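Local coordinates for L-lysine 6-monooxygenase (Pseudomonas syringae pv. tomato, PDB 5CQF), which probably catalyses the FAD- and NADPH-dependent N-hydroxylation of an amino-acid side-chain amine, as in its family, for siderophore biosynthesis, at residues A[23-32]-A[415-426]. Numbering follows the deposited sequence.
Sequences PAGIALACAF and MALRAGRIASAL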
loop_
_atom_site.group_PDB
_atom_site.type_symbol
_atom_site.label_atom_id
_atom_site.label_comp_id
_atom_site.label_asym_id
_atom_site.label_seq_id
_atom_site.Cartn_x
_atom_site.Cartn_y
_atom_site.Cartn_z
ATOM N N PRO A 23 -17.488 -5.357 -25.079
ATOM C CA PRO A 23 -18.025 -5.348 -23.726
ATOM C C PRO A 23 -19.395 -4.694 -23.625
ATOM O O PRO A 23 -20.283 -5.198 -22.942
ATOM C CB PRO A 23 -16.998 -4.530 -22.965
ATOM C CG PRO A 23 -15.729 -4.753 -23.689
ATOM C CD PRO A 23 -16.077 -4.947 -25.116
ATOM N N ALA A 24 -19.578 -3.579 -24.317
ATOM C CA ALA A 24 -20.838 -2.868 -24.248
ATOM C C ALA A 24 -22.005 -3.738 -24.701
ATOM O O ALA A 24 -23.023 -3.822 -24.000
ATOM C CB ALA A 24 -20.758 -1.590 -25.072
ATOM N N GLY A 25 -21.875 -4.382 -25.861
ATOM C CA GLY A 25 -22.940 -5.280 -26.352
ATOM C C GLY A 25 -23.092 -6.526 -25.487
ATOM O O GLY A 25 -24.184 -7.087 -25.339
ATOM N N ILE A 26 -21.996 -6.994 -24.913
ATOM C CA ILE A 26 -22.075 -8.172 -24.057
ATOM C C ILE A 26 -22.851 -7.839 -22.802
ATOM O O ILE A 26 -23.690 -8.628 -22.329
ATOM C CB ILE A 26 -20.685 -8.680 -23.720
ATOM C CG1 ILE A 26 -20.085 -9.357 -24.947
ATOM C CG2 ILE A 26 -20.745 -9.657 -22.570
ATOM C CD1 ILE A 26 -18.592 -9.447 -24.922
ATOM N N ALA A 27 -22.580 -6.649 -22.281
ATOM C CA ALA A 27 -23.271 -6.172 -21.102
ATOM C C ALA A 27 -24.741 -6.111 -21.347
ATOM O O ALA A 27 -25.497 -6.451 -20.481
ATOM C CB ALA A 27 -22.773 -4.792 -20.708
ATOM N N LEU A 28 -25.139 -5.616 -22.523
ATOM C CA LEU A 28 -26.551 -5.555 -22.910
ATOM C C LEU A 28 -27.171 -6.923 -23.021
ATOM O O LEU A 28 -28.268 -7.126 -22.523
ATOM C CB LEU A 28 -26.709 -4.842 -24.244
ATOM C CG LEU A 28 -28.130 -4.637 -24.701
ATOM C CD1 LEU A 28 -28.890 -3.677 -23.804
ATOM C CD2 LEU A 28 -28.067 -4.138 -26.128
ATOM N N ALA A 29 -26.501 -7.847 -23.698
ATOM C CA ALA A 29 -26.983 -9.244 -23.740
ATOM C C ALA A 29 -27.128 -9.841 -22.362
ATOM O O ALA A 29 -28.082 -10.574 -22.114
ATOM C CB ALA A 29 -26.071 -10.118 -24.578
ATOM N N CYS A 30 -26.218 -9.505 -21.434
ATOM C CA CYS A 30 -26.360 -10.030 -20.080
ATOM C C CYS A 30 -27.656 -9.567 -19.434
ATOM O O CYS A 30 -28.262 -10.305 -18.706
ATOM C CB CYS A 30 -25.187 -9.648 -19.191
ATOM S SG CYS A 30 -23.647 -10.472 -19.606
ATOM N N ALA A 31 -28.084 -8.343 -19.673
ATOM C CA ALA A 31 -29.369 -7.888 -19.119
ATOM C C ALA A 31 -30.518 -8.720 -19.660
ATOM O O ALA A 31 -31.419 -9.087 -18.911
ATOM C CB ALA A 31 -29.625 -6.423 -19.420
ATOM N N PHE A 32 -30.487 -9.007 -20.953
ATOM C CA PHE A 32 -31.561 -9.807 -21.545
ATOM C C PHE A 32 -31.531 -11.222 -21.023
ATOM O O PHE A 32 -32.568 -11.750 -20.606
ATOM C CB PHE A 32 -31.510 -9.773 -23.069
ATOM C CG PHE A 32 -32.003 -8.481 -23.637
ATOM C CD1 PHE A 32 -33.347 -8.186 -23.614
ATOM C CD2 PHE A 32 -31.125 -7.543 -24.130
ATOM C CE1 PHE A 32 -33.815 -6.995 -24.098
ATOM C CE2 PHE A 32 -31.580 -6.338 -24.623
ATOM C CZ PHE A 32 -32.935 -6.065 -24.616
HETATM N N MSE A 415 -20.930 0.313 -18.452
HETATM C CA MSE A 415 -21.619 -0.510 -19.425
HETATM C C MSE A 415 -22.742 -1.245 -18.804
HETATM O O MSE A 415 -23.802 -1.382 -19.412
HETATM C CB MSE A 415 -20.707 -1.529 -20.067
HETATM C CG MSE A 415 -19.939 -0.798 -21.138
HETATM SE SE MSE A 415 -18.293 -1.801 -21.401
HETATM C CE MSE A 415 -17.657 -0.372 -22.623
ATOM N N ALA A 416 -22.531 -1.721 -17.587
ATOM C CA ALA A 416 -23.579 -2.469 -16.890
ATOM C C ALA A 416 -24.772 -1.605 -16.664
ATOM O O ALA A 416 -25.874 -2.042 -16.848
ATOM C CB ALA A 416 -23.085 -2.987 -15.578
ATOM N N LEU A 417 -24.540 -0.366 -16.260
ATOM C CA LEU A 417 -25.628 0.572 -15.915
ATOM C C LEU A 417 -26.376 1.057 -17.143
ATOM O O LEU A 417 -27.607 1.111 -17.143
ATOM C CB LEU A 417 -25.080 1.750 -15.104
ATOM C CG LEU A 417 -24.542 1.295 -13.713
ATOM C CD1 LEU A 417 -23.809 2.395 -12.983
ATOM C CD2 LEU A 417 -25.683 0.818 -12.839
ATOM N N ARG A 418 -25.625 1.363 -18.185
ATOM C CA ARG A 418 -26.204 1.715 -19.453
ATOM C C ARG A 418 -27.056 0.593 -19.989
ATOM O O ARG A 418 -28.159 0.843 -20.467
ATOM C CB ARG A 418 -25.134 2.054 -20.498
ATOM C CG ARG A 418 -24.405 3.359 -20.255
ATOM C CD ARG A 418 -23.814 3.910 -21.535
ATOM N NE ARG A 418 -22.841 3.012 -22.153
ATOM C CZ ARG A 418 -21.547 2.988 -21.862
ATOM N NH1 ARG A 418 -21.045 3.768 -20.926
ATOM N NH2 ARG A 418 -20.739 2.157 -22.485
ATOM N N ALA A 419 -26.546 -0.631 -19.942
ATOM C CA ALA A 419 -27.295 -1.795 -20.409
ATOM C C ALA A 419 -28.653 -1.871 -19.752
ATOM O O ALA A 419 -29.617 -2.217 -20.399
ATOM C CB ALA A 419 -26.525 -3.084 -20.143
ATOM N N GLY A 420 -28.729 -1.556 -18.461
ATOM C CA GLY A 420 -30.016 -1.540 -17.768
ATOM C C GLY A 420 -30.993 -0.494 -18.326
ATOM O O GLY A 420 -32.153 -0.788 -18.586
ATOM N N ARG A 421 -30.511 0.723 -18.506
ATOM C CA ARG A 421 -31.307 1.808 -19.034
ATOM C C ARG A 421 -31.781 1.541 -20.463
ATOM O O ARG A 421 -32.916 1.874 -20.810
ATOM C CB ARG A 421 -30.496 3.106 -19.048
ATOM C CG ARG A 421 -30.237 3.717 -17.686
ATOM C CD ARG A 421 -30.089 5.237 -17.811
ATOM N NE ARG A 421 -29.506 5.839 -16.604
ATOM C CZ ARG A 421 -29.864 7.012 -16.088
ATOM N NH1 ARG A 421 -30.808 7.743 -16.662
ATOM N NH2 ARG A 421 -29.282 7.447 -14.975
ATOM N N ILE A 422 -30.915 0.943 -21.281
ATOM C CA ILE A 422 -31.253 0.682 -22.660
ATOM C C ILE A 422 -32.210 -0.495 -22.771
ATOM O O ILE A 422 -33.201 -0.416 -23.488
ATOM C CB ILE A 422 -30.000 0.519 -23.541
ATOM C CG1 ILE A 422 -29.345 1.885 -23.727
ATOM C CG2 ILE A 422 -30.340 -0.046 -24.922
ATOM C CD1 ILE A 422 -27.914 1.829 -24.230
ATOM N N ALA A 423 -31.950 -1.570 -22.042
ATOM C CA ALA A 423 -32.783 -2.760 -22.161
ATOM C C ALA A 423 -34.208 -2.491 -21.681
ATOM O O ALA A 423 -35.152 -3.007 -22.248
ATOM C CB ALA A 423 -32.173 -3.919 -21.403
ATOM N N SER A 424 -34.373 -1.688 -20.644
ATOM C CA SER A 424 -35.695 -1.262 -20.237
ATOM C C SER A 424 -36.350 -0.378 -21.301
ATOM O O SER A 424 -37.527 -0.585 -21.669
ATOM C CB SER A 424 -35.621 -0.512 -18.915
ATOM O OG SER A 424 -34.725 0.590 -19.026
ATOM N N ALA A 425 -35.607 0.592 -21.832
ATOM C CA ALA A 425 -36.184 1.441 -22.883
ATOM C C ALA A 425 -36.587 0.580 -24.068
ATOM O O ALA A 425 -37.638 0.797 -24.634
ATOM C CB ALA A 425 -35.238 2.547 -23.318
ATOM N N LEU A 426 -35.776 -0.421 -24.413
ATOM C CA LEU A 426 -36.128 -1.325 -25.510
ATOM C C LEU A 426 -37.423 -2.065 -25.246
ATOM O O LEU A 426 -38.223 -2.191 -26.148
ATOM C CB LEU A 426 -35.022 -2.330 -25.809
ATOM C CG LEU A 426 -33.913 -1.771 -26.688
ATOM C CD1 LEU A 426 -32.593 -2.504 -26.513
ATOM C CD2 LEU A 426 -34.339 -1.809 -28.139
HETATM O O HOH W 1 -23.900 -1.714 -22.194
#
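In a Rossmann-type fold that probably binds FAD, as in this family, residues 23-32 begin helix 23-37, which follows strand 16-19, and pack against residues 415-426 of helix 412-428, near the end of the modelled chain. Gly25 fits the last glycine of a GxGxxG dinucleotide-binding pattern. The segment axes approach to 8.3 Å and cross at -55°, a closeness that suits the alanines facing one another. Met415, a selenomethionine, reaches along the start of the first helix: its chain runs extended beyond CG, bringing SE to 3.4 Å from Pro23 CB, while CG lies against Ala24. Its long, flexible, apolar chain can follow this first turn. Pro23, which has no N-H to donate, suits that turn, where no preceding helical carbonyl would call for one. One turn on, Ala27 CB meets Met415 CB and Ala419 CB. The methyl of Ala419 is pressed onto backbone, 3.5 Å from Ala27 O and 3.7 Å from Leu28 CA, a place that suits a side chain of a single carbon. Leu28 brings CD1 among Ala419, Ile422 and Ala423 because its chi1 of -176° sets CG opposite the backbone N; it crosses the Ile422 side chain at about a right angle. Ala31 CB and Ala423 CB touch at 4.1 Å. Phe32 then spans the widening gap with its broad ring: Ala423 CB sits over one face, 3.9 Å from CZ, and Leu426 CD1 meets the edge. No direct hydrogen bond joins the two segments, but one water donates to both Ala24 O (2.9 Å) and Met415 O (2.8 Å). Beside the pair runs the parallel sheet: Leu28 and Phe32 rest on Ile47 of strand 47-50, Ile422 and Leu426 on Trp395 of strand 393-396, and Ile26 touches helix 111-125.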